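Local coordinates for protein O-methyltransferase, SAM-dependent (Legionella pneumophila subsp. pneumophila, PDB 3R3H) that probably transfers a methyl group from S-adenosylmethionine to a hydroxyl oxygen of an acceptor whose identity is not established, at residues H24-A29 with R106-E111; V64-T69 with V88-I93; G68-Y73 with F139-A144. All coordinates share one frame; numbering follows the deposited sequence.

Interaction 1 of 3, residues H24-A29 with R106-E111; sequences HPALAA and REAKQE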
loop_
_atom_site.group_PDB
_atom_site.type_symbol
_atom_site.label_atom_id
_atom_site.label_comp_id
_atom_site.label_asym_id
_atom_site.label_seq_id
_atom_site.Cartn_x
_atom_site.Cartn_y
_atom_site.Cartn_z
ATOM N N HIS A 24 7.086 15.629 -9.156
ATOM C CA HIS A 24 8.251 16.280 -9.736
ATOM C C HIS A 24 7.826 16.966 -11.040
ATOM O O HIS A 24 7.067 16.397 -11.834
ATOM C CB HIS A 24 9.324 15.236 -9.994
ATOM C CG HIS A 24 10.585 15.790 -10.566
ATOM N ND1 HIS A 24 10.673 16.279 -11.855
ATOM C CD2 HIS A 24 11.826 15.900 -10.039
ATOM C CE1 HIS A 24 11.913 16.660 -12.094
ATOM N NE2 HIS A 24 12.634 16.441 -11.007
ATOM N N PRO A 25 8.306 18.202 -11.276
ATOM C CA PRO A 25 7.984 18.997 -12.475
ATOM C C PRO A 25 7.953 18.280 -13.820
ATOM O O PRO A 25 7.019 18.468 -14.607
ATOM C CB PRO A 25 9.018 20.128 -12.437
ATOM C CG PRO A 25 10.078 19.644 -11.461
ATOM C CD PRO A 25 9.277 18.920 -10.431
ATOM N N ALA A 26 8.980 17.479 -14.088
ATOM C CA ALA A 26 9.057 16.729 -15.339
ATOM C C ALA A 26 7.888 15.756 -15.399
ATOM O O ALA A 26 7.322 15.524 -16.467
ATOM C CB ALA A 26 10.370 15.984 -15.416
ATOM N N LEU A 27 7.529 15.189 -14.246
ATOM C CA LEU A 27 6.400 14.263 -14.167
ATOM C C LEU A 27 5.121 15.016 -14.503
ATOM O O LEU A 27 4.409 14.673 -15.450
ATOM C CB LEU A 27 6.265 13.687 -12.757
ATOM C CG LEU A 27 7.051 12.451 -12.362
ATOM C CD1 LEU A 27 6.726 12.094 -10.922
ATOM C CD2 LEU A 27 6.697 11.320 -13.304
ATOM N N ALA A 28 4.846 16.045 -13.707
ATOM C CA ALA A 28 3.652 16.855 -13.880
ATOM C C ALA A 28 3.540 17.320 -15.331
ATOM O O ALA A 28 2.446 17.326 -15.916
ATOM C CB ALA A 28 3.705 18.049 -12.939
ATOM N N ALA A 29 4.684 17.692 -15.905
ATOM C CA ALA A 29 4.769 18.169 -17.282
ATOM C C ALA A 29 4.472 17.053 -18.273
ATOM O O ALA A 29 3.729 17.251 -19.238
ATOM C CB ALA A 29 6.163 18.739 -17.535
ATOM N N ARG A 106 15.273 13.338 -19.592
ATOM C CA ARG A 106 16.524 14.110 -19.576
ATOM C C ARG A 106 16.402 15.275 -18.610
ATOM O O ARG A 106 17.251 15.491 -17.744
ATOM C CB ARG A 106 16.827 14.702 -20.955
ATOM C CG ARG A 106 16.906 13.708 -22.079
ATOM C CD ARG A 106 18.324 13.286 -22.338
ATOM N NE ARG A 106 18.376 12.069 -23.139
ATOM C CZ ARG A 106 17.757 11.902 -24.306
ATOM N NH1 ARG A 106 17.024 12.890 -24.818
ATOM N NH2 ARG A 106 17.873 10.745 -24.960
ATOM N N GLU A 107 15.336 16.037 -18.809
ATOM C CA GLU A 107 15.038 17.195 -17.996
ATOM C C GLU A 107 15.119 16.830 -16.522
ATOM O O GLU A 107 15.584 17.623 -15.707
ATOM C CB GLU A 107 13.643 17.704 -18.350
ATOM C CG GLU A 107 13.083 18.785 -17.440
ATOM C CD GLU A 107 11.609 19.075 -17.737
ATOM O OE1 GLU A 107 10.908 19.564 -16.818
ATOM O OE2 GLU A 107 11.153 18.822 -18.886
ATOM N N ALA A 108 14.687 15.615 -16.192
ATOM C CA ALA A 108 14.703 15.140 -14.813
ATOM C C ALA A 108 15.939 14.308 -14.470
ATOM O O ALA A 108 16.036 13.784 -13.364
ATOM C CB ALA A 108 13.437 14.343 -14.520
ATOM N N LYS A 109 16.877 14.195 -15.408
ATOM C CA LYS A 109 18.107 13.434 -15.182
ATOM C C LYS A 109 17.905 11.941 -14.924
ATOM O O LYS A 109 18.513 11.381 -14.007
ATOM C CB LYS A 109 18.869 14.020 -14.001
ATOM C CG LYS A 109 19.321 15.441 -14.215
ATOM C CD LYS A 109 20.392 15.524 -15.289
ATOM C CE LYS A 109 20.661 16.977 -15.632
ATOM N NZ LYS A 109 20.802 17.778 -14.377
ATOM N N GLN A 110 17.076 11.293 -15.738
ATOM C CA GLN A 110 16.809 9.877 -15.548
ATOM C C GLN A 110 17.011 9.016 -16.789
ATOM O O GLN A 110 17.086 7.806 -16.673
ATOM C CB GLN A 110 15.370 9.683 -15.042
ATOM C CG GLN A 110 14.952 10.611 -13.909
ATOM C CD GLN A 110 15.736 10.387 -12.621
ATOM O OE1 GLN A 110 15.579 11.128 -11.658
ATOM N NE2 GLN A 110 16.571 9.363 -12.596
ATOM N N GLU A 111 17.099 9.628 -17.965
ATOM C CA GLU A 111 17.248 8.864 -19.198
ATOM C C GLU A 111 18.387 7.855 -19.150
ATOM O O GLU A 111 18.430 6.919 -19.951
ATOM C CB GLU A 111 17.438 9.807 -20.397
#
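The methyl groups of A26 and A108 meet where the first turn of helix 25-32 faces the Schellman motif that closes helix 102-107. Their CB atoms lie 3.6 Å apart, and with E107 they account for most of the surface buried here. The helix end is turned off by K109, whose positive phi (63°) takes the chain out of the helix while K109 N still bonds to R106 O; this turn leaves A108 facing helix 25-32.

E107 reaches over from the last turn of its helix as an extended arm. It swings CG beside its carbonyl carbon (chi1 171°), and the chain stays stretched beyond it, bringing the carboxylate alongside the backbone of A26, with E107 OE1 3.7 Å from A26 CA. The approach is a packing contact without a hydrogen bond; none joins the two segments.

H24, the N-cap of helix 25-32, also packs on A108. Its ring nitrogen ND1 accepts from A26 N at 3.0 Å, with the donor close to the ring plane, which fixes the rotation of the imidazole; P25 CD lies over one face of the ring. L27 and Q110 both pack on L76, so helix 73-80 packs against both segments of this partly buried joint. Held by the capping bond, the imidazole meets A108 obliquely, with H24 CE1 3.7 Å from A108 CB.

Interaction 2 of 3, residues V64-T69 with V88-I93; sequences VLELGT and VITCDI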
loop_
_atom_site.group_PDB
_atom_site.type_symbol
_atom_site.label_atom_id
_atom_site.label_comp_id
_atom_site.label_asym_id
_atom_site.label_seq_id
_atom_site.Cartn_x
_atom_site.Cartn_y
_atom_site.Cartn_z
ATOM N N VAL A 64 14.226 -2.372 -11.366
ATOM C CA VAL A 64 12.776 -2.409 -11.478
ATOM C C VAL A 64 12.318 -2.731 -12.893
ATOM O O VAL A 64 12.983 -2.379 -13.856
ATOM C CB VAL A 64 12.183 -1.057 -11.042
ATOM C CG1 VAL A 64 10.717 -0.969 -11.429
ATOM C CG2 VAL A 64 12.344 -0.899 -9.538
ATOM N N LEU A 65 11.178 -3.402 -13.010
ATOM C CA LEU A 65 10.635 -3.769 -14.311
ATOM C C LEU A 65 9.150 -3.436 -14.364
ATOM O O LEU A 65 8.433 -3.619 -13.376
ATOM C CB LEU A 65 10.817 -5.271 -14.551
ATOM C CG LEU A 65 10.225 -5.808 -15.853
ATOM C CD1 LEU A 65 11.185 -5.476 -16.970
ATOM C CD2 LEU A 65 10.007 -7.312 -15.781
ATOM N N GLU A 66 8.691 -2.918 -15.498
ATOM C CA GLU A 66 7.276 -2.620 -15.666
ATOM C C GLU A 66 6.868 -2.984 -17.085
ATOM O O GLU A 66 7.715 -3.063 -17.975
ATOM C CB GLU A 66 6.963 -1.154 -15.363
ATOM C CG GLU A 66 7.804 -0.154 -16.085
ATOM C CD GLU A 66 7.078 1.181 -16.259
ATOM O OE1 GLU A 66 6.285 1.547 -15.355
ATOM O OE2 GLU A 66 7.304 1.864 -17.289
ATOM N N LEU A 67 5.577 -3.249 -17.278
ATOM C CA LEU A 67 5.040 -3.635 -18.588
ATOM C C LEU A 67 3.731 -2.908 -18.789
ATOM O O LEU A 67 3.003 -2.658 -17.819
ATOM C CB LEU A 67 4.717 -5.121 -18.656
ATOM C CG LEU A 67 5.563 -6.240 -18.055
ATOM C CD1 LEU A 67 5.671 -6.128 -16.537
ATOM C CD2 LEU A 67 4.868 -7.547 -18.417
ATOM N N GLY A 68 3.407 -2.588 -20.037
ATOM C CA GLY A 68 2.161 -1.888 -20.273
ATOM C C GLY A 68 2.204 -1.015 -21.498
ATOM O O GLY A 68 3.117 -1.112 -22.318
ATOM N N THR A 69 1.182 -0.186 -21.641
ATOM C CA THR A 69 1.096 0.739 -22.761
ATOM C C THR A 69 1.285 2.079 -22.035
ATOM O O THR A 69 0.362 2.616 -21.387
ATOM C CB THR A 69 -0.274 0.648 -23.476
ATOM O OG1 THR A 69 -1.302 1.175 -22.628
ATOM C CG2 THR A 69 -0.601 -0.802 -23.799
ATOM N N VAL A 88 15.641 1.109 -14.231
ATOM C CA VAL A 88 14.257 0.739 -14.503
ATOM C C VAL A 88 14.099 0.341 -15.970
ATOM O O VAL A 88 14.501 1.062 -16.868
ATOM C CB VAL A 88 13.242 1.885 -14.124
ATOM C CG1 VAL A 88 13.891 3.232 -14.236
ATOM C CG2 VAL A 88 11.998 1.817 -15.016
ATOM N N ILE A 89 13.544 -0.842 -16.200
ATOM C CA ILE A 89 13.315 -1.332 -17.548
ATOM C C ILE A 89 11.817 -1.238 -17.835
ATOM O O ILE A 89 11.021 -2.003 -17.297
ATOM C CB ILE A 89 13.789 -2.783 -17.682
ATOM C CG1 ILE A 89 15.308 -2.819 -17.543
ATOM C CG2 ILE A 89 13.330 -3.374 -19.018
ATOM C CD1 ILE A 89 15.900 -4.183 -17.719
ATOM N N THR A 90 11.445 -0.262 -18.652
ATOM C CA THR A 90 10.058 -0.040 -19.023
ATOM C C THR A 90 9.815 -0.774 -20.345
ATOM O O THR A 90 10.599 -0.647 -21.288
ATOM C CB THR A 90 9.777 1.492 -19.157
ATOM O OG1 THR A 90 8.469 1.714 -19.694
ATOM C CG2 THR A 90 10.808 2.146 -20.076
ATOM N N CYS A 91 8.752 -1.573 -20.403
ATOM C CA CYS A 91 8.451 -2.333 -21.617
ATOM C C CYS A 91 7.186 -1.766 -22.222
ATOM O O CYS A 91 6.106 -1.944 -21.650
ATOM C CB CYS A 91 8.240 -3.820 -21.285
ATOM S SG CYS A 91 9.581 -4.639 -20.301
ATOM N N ASP A 92 7.310 -1.067 -23.354
ATOM C CA ASP A 92 6.133 -0.485 -23.996
ATOM C C ASP A 92 5.644 -1.314 -25.186
ATOM O O ASP A 92 6.267 -1.338 -26.256
ATOM C CB ASP A 92 6.387 0.958 -24.436
ATOM C CG ASP A 92 5.096 1.678 -24.825
ATOM O OD1 ASP A 92 5.154 2.785 -25.412
ATOM O OD2 ASP A 92 4.008 1.134 -24.532
ATOM N N ILE A 93 4.513 -1.986 -24.965
ATOM C CA ILE A 93 3.879 -2.866 -25.942
ATOM C C ILE A 93 3.048 -2.072 -26.934
ATOM O O ILE A 93 2.692 -2.570 -28.004
ATOM C CB ILE A 93 2.965 -3.867 -25.236
ATOM C CG1 ILE A 93 1.750 -3.137 -24.661
ATOM C CG2 ILE A 93 3.736 -4.536 -24.111
ATOM C CD1 ILE A 93 0.691 -4.035 -24.092
#
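E66 and T90 are brought together by their first torsions: E66 carries CG in the crowded position between its backbone N and carbonyl carbon (chi1 52°), then extends, while T90 sets OG1 trans to the amide nitrogen (chi1 172°). The two side chains run side by side, and T90 OG1 donates to E66 OE2 (2.7 Å), which accepts on its anti lone pair, away from the other oxygen. E66 OE1 bonds S74 OG of helix 73-80, so both carboxylate oxygens are gripped in a buried place.

These residues sit on adjacent parallel strands, 64-68 and 88-92, the two strands of a right-handed beta-alpha-beta crossover of the Rossmann-like methyltransferase fold. The ladder runs from I89 N to V64 O (2.9 Å, nearly straight at 172°) through E66 N to I89 O and C91 N to E66 O, with a weak bond from G68 N to C91 O. I93 N to G68 O, 3.1 Å, carries it past the strand end. There the T69 and I93 side chains cross, T69 CG2 lying 3.4 Å from I93 CG1, and D92 OD2 turns to the backbone N atoms of F70 and N94.

L65 CD1 packs on I89 CG2 at 3.6 Å, on the sheet face covered by helix 121-132, which also takes L67, C91 and I93. V64, E66 and V88 face helix 73-80 on the opposite side, and strand 137-143 lies along the other edge of strand 63-68.

Interaction 3 of 3, residues G68-Y73 with F139-A144; sequences GTFTGY and FIFIDA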
loop_
_atom_site.group_PDB
_atom_site.type_symbol
_atom_site.label_atom_id
_atom_site.label_comp_id
_atom_site.label_asym_id
_atom_site.label_seq_id
_atom_site.Cartn_x
_atom_site.Cartn_y
_atom_site.Cartn_z
ATOM N N GLY A 68 3.407 -2.588 -20.037
ATOM C CA GLY A 68 2.161 -1.888 -20.273
ATOM C C GLY A 68 2.204 -1.015 -21.498
ATOM O O GLY A 68 3.117 -1.112 -22.318
ATOM N N THR A 69 1.182 -0.186 -21.641
ATOM C CA THR A 69 1.096 0.739 -22.761
ATOM C C THR A 69 1.285 2.079 -22.035
ATOM O O THR A 69 0.362 2.616 -21.387
ATOM C CB THR A 69 -0.274 0.648 -23.476
ATOM O OG1 THR A 69 -1.302 1.175 -22.628
ATOM C CG2 THR A 69 -0.601 -0.802 -23.799
ATOM N N PHE A 70 2.511 2.594 -22.150
ATOM C CA PHE A 70 2.929 3.802 -21.455
ATOM C C PHE A 70 3.160 5.107 -22.191
ATOM O O PHE A 70 3.386 5.152 -23.410
ATOM C CB PHE A 70 4.217 3.506 -20.705
ATOM C CG PHE A 70 4.150 2.304 -19.818
ATOM C CD1 PHE A 70 3.229 2.245 -18.770
ATOM C CD2 PHE A 70 5.070 1.268 -19.970
ATOM C CE1 PHE A 70 3.233 1.180 -17.880
ATOM C CE2 PHE A 70 5.092 0.189 -19.084
ATOM C CZ PHE A 70 4.171 0.147 -18.034
ATOM N N THR A 71 3.127 6.170 -21.387
ATOM C CA THR A 71 3.420 7.527 -21.833
ATOM C C THR A 71 4.874 7.749 -21.360
ATOM O O THR A 71 5.601 8.594 -21.905
ATOM C CB THR A 71 2.500 8.598 -21.162
ATOM O OG1 THR A 71 2.527 8.452 -19.731
ATOM C CG2 THR A 71 1.073 8.485 -21.698
ATOM N N GLY A 72 5.287 6.963 -20.359
ATOM C CA GLY A 72 6.629 7.070 -19.829
ATOM C C GLY A 72 6.636 7.752 -18.479
ATOM O O GLY A 72 7.697 8.043 -17.927
ATOM N N TYR A 73 5.434 7.987 -17.944
ATOM C CA TYR A 73 5.231 8.641 -16.645
ATOM C C TYR A 73 5.599 7.736 -15.464
ATOM O O TYR A 73 6.348 8.155 -14.567
ATOM C CB TYR A 73 3.770 9.091 -16.515
ATOM C CG TYR A 73 3.408 9.766 -15.208
ATOM C CD1 TYR A 73 3.207 9.027 -14.039
ATOM C CD2 TYR A 73 3.276 11.146 -15.136
ATOM C CE1 TYR A 73 2.881 9.657 -12.827
ATOM C CE2 TYR A 73 2.960 11.789 -13.933
ATOM C CZ TYR A 73 2.765 11.045 -12.786
ATOM O OH TYR A 73 2.475 11.697 -11.614
ATOM N N PHE A 139 11.447 -5.125 -7.836
ATOM C CA PHE A 139 10.076 -4.656 -7.960
ATOM C C PHE A 139 9.615 -4.791 -9.413
ATOM O O PHE A 139 10.274 -4.322 -10.340
ATOM C CB PHE A 139 9.944 -3.200 -7.494
ATOM C CG PHE A 139 8.558 -2.636 -7.663
ATOM C CD1 PHE A 139 7.496 -3.126 -6.920
ATOM C CD2 PHE A 139 8.304 -1.658 -8.615
ATOM C CE1 PHE A 139 6.192 -2.653 -7.126
ATOM C CE2 PHE A 139 7.005 -1.174 -8.834
ATOM C CZ PHE A 139 5.945 -1.678 -8.085
ATOM N N ILE A 140 8.485 -5.461 -9.602
ATOM C CA ILE A 140 7.917 -5.667 -10.921
ATOM C C ILE A 140 6.481 -5.136 -10.902
ATOM O O ILE A 140 5.733 -5.393 -9.963
ATOM C CB ILE A 140 7.935 -7.166 -11.280
ATOM C CG1 ILE A 140 9.381 -7.673 -11.249
ATOM C CG2 ILE A 140 7.308 -7.392 -12.651
ATOM C CD1 ILE A 140 9.535 -9.137 -11.535
ATOM N N PHE A 141 6.119 -4.366 -11.923
ATOM C CA PHE A 141 4.784 -3.794 -12.032
ATOM C C PHE A 141 4.170 -4.294 -13.341
ATOM O O PHE A 141 4.809 -4.226 -14.387
ATOM C CB PHE A 141 4.864 -2.266 -12.021
ATOM C CG PHE A 141 3.565 -1.590 -12.345
ATOM C CD1 PHE A 141 2.400 -1.897 -11.639
ATOM C CD2 PHE A 141 3.503 -0.637 -13.355
ATOM C CE1 PHE A 141 1.189 -1.259 -11.936
ATOM C CE2 PHE A 141 2.300 0.007 -13.661
ATOM C CZ PHE A 141 1.139 -0.305 -12.948
ATOM N N ILE A 142 2.934 -4.795 -13.283
ATOM C CA ILE A 142 2.268 -5.337 -14.475
ATOM C C ILE A 142 0.978 -4.620 -14.872
ATOM O O ILE A 142 0.007 -4.593 -14.110
ATOM C CB ILE A 142 1.968 -6.836 -14.290
ATOM C CG1 ILE A 142 3.245 -7.560 -13.838
ATOM C CG2 ILE A 142 1.443 -7.417 -15.582
ATOM C CD1 ILE A 142 3.052 -9.018 -13.461
ATOM N N ASP A 143 0.979 -4.034 -16.068
ATOM C CA ASP A 143 -0.185 -3.314 -16.574
ATOM C C ASP A 143 -0.259 -3.525 -18.092
ATOM O O ASP A 143 -0.770 -2.665 -18.828
ATOM C CB ASP A 143 -0.060 -1.819 -16.244
ATOM C CG ASP A 143 -1.368 -1.058 -16.436
ATOM O OD1 ASP A 143 -2.336 -1.682 -16.930
ATOM O OD2 ASP A 143 -1.426 0.160 -16.106
ATOM N N ALA A 144 0.244 -4.678 -18.547
ATOM C CA ALA A 144 0.257 -5.016 -19.970
ATOM C C ALA A 144 -1.086 -5.581 -20.413
ATOM O O ALA A 144 -2.062 -5.519 -19.663
ATOM C CB ALA A 144 1.359 -6.011 -20.253
#
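The F70 ring lies over its own chain, with G68 C 3.9 Å above the centre of one face, while its edge is met near the ring plane by F141 CE2. F141 sees F70 obliquely, and the approach is loose, 4.5 Å from F70 CE1 to F141 CE2. The torsions explain the meeting: F70 places CG beside its backbone N (chi1 -52°), folding the ring back over the strand end, whereas F141 holds CG opposite its N (chi1 171°) and leans its ring across to meet it.

Segment 68-73 runs from the last residue of strand 63-68 through the loop to the start of helix 73-80. Its sequence, GTFTG, is consistent with the glycine-rich loop that class I methyltransferases use for S-adenosylmethionine. Backbone meets backbone at its start, where G68 CA comes to 3.4 Å from D143 O and 3.7 Å from A144 CA. G68 has backbone angles that by themselves call for glycine, and the bare CA lets strand 137-143 and the F70 ring close in together.

No hydrogen bond joins the two segments; their fit rests on nonpolar and backbone packing. D143 lies with D169 and N170 at the strand ends, its OD1 salt-bridged to K146. D143 OD2 and D169 OD1 are like charges lying close, which a cation would be expected to ease; the cluster resembles the acidic site where catechol O-methyltransferase-type relatives hold a divalent metal, so a similar role is possible here.

Overall arrangement
From the N terminus, residues 24-29 come first, and interaction 1 closes the longest loop when the chain returns at 106-111. Within that loop, interaction 2 opens and closes, joining 64-69 to 88-93 across a single helical crossover. Interaction 3 starts from the same place, sharing G68 and T69, but ends only at 139-144, so it crosses interaction 1. Strands 87-92 and 137-143 flank strand 63-68, the centres of interactions 2 and 3 being about 5 Å apart. Interaction 1, its centre about 17 Å from either, joins helix 25-32, the second helix of the chain, to the end of helix 102-107; it touches interaction 3 through L27 CD2 and Y73 O, 3.4 Å apart.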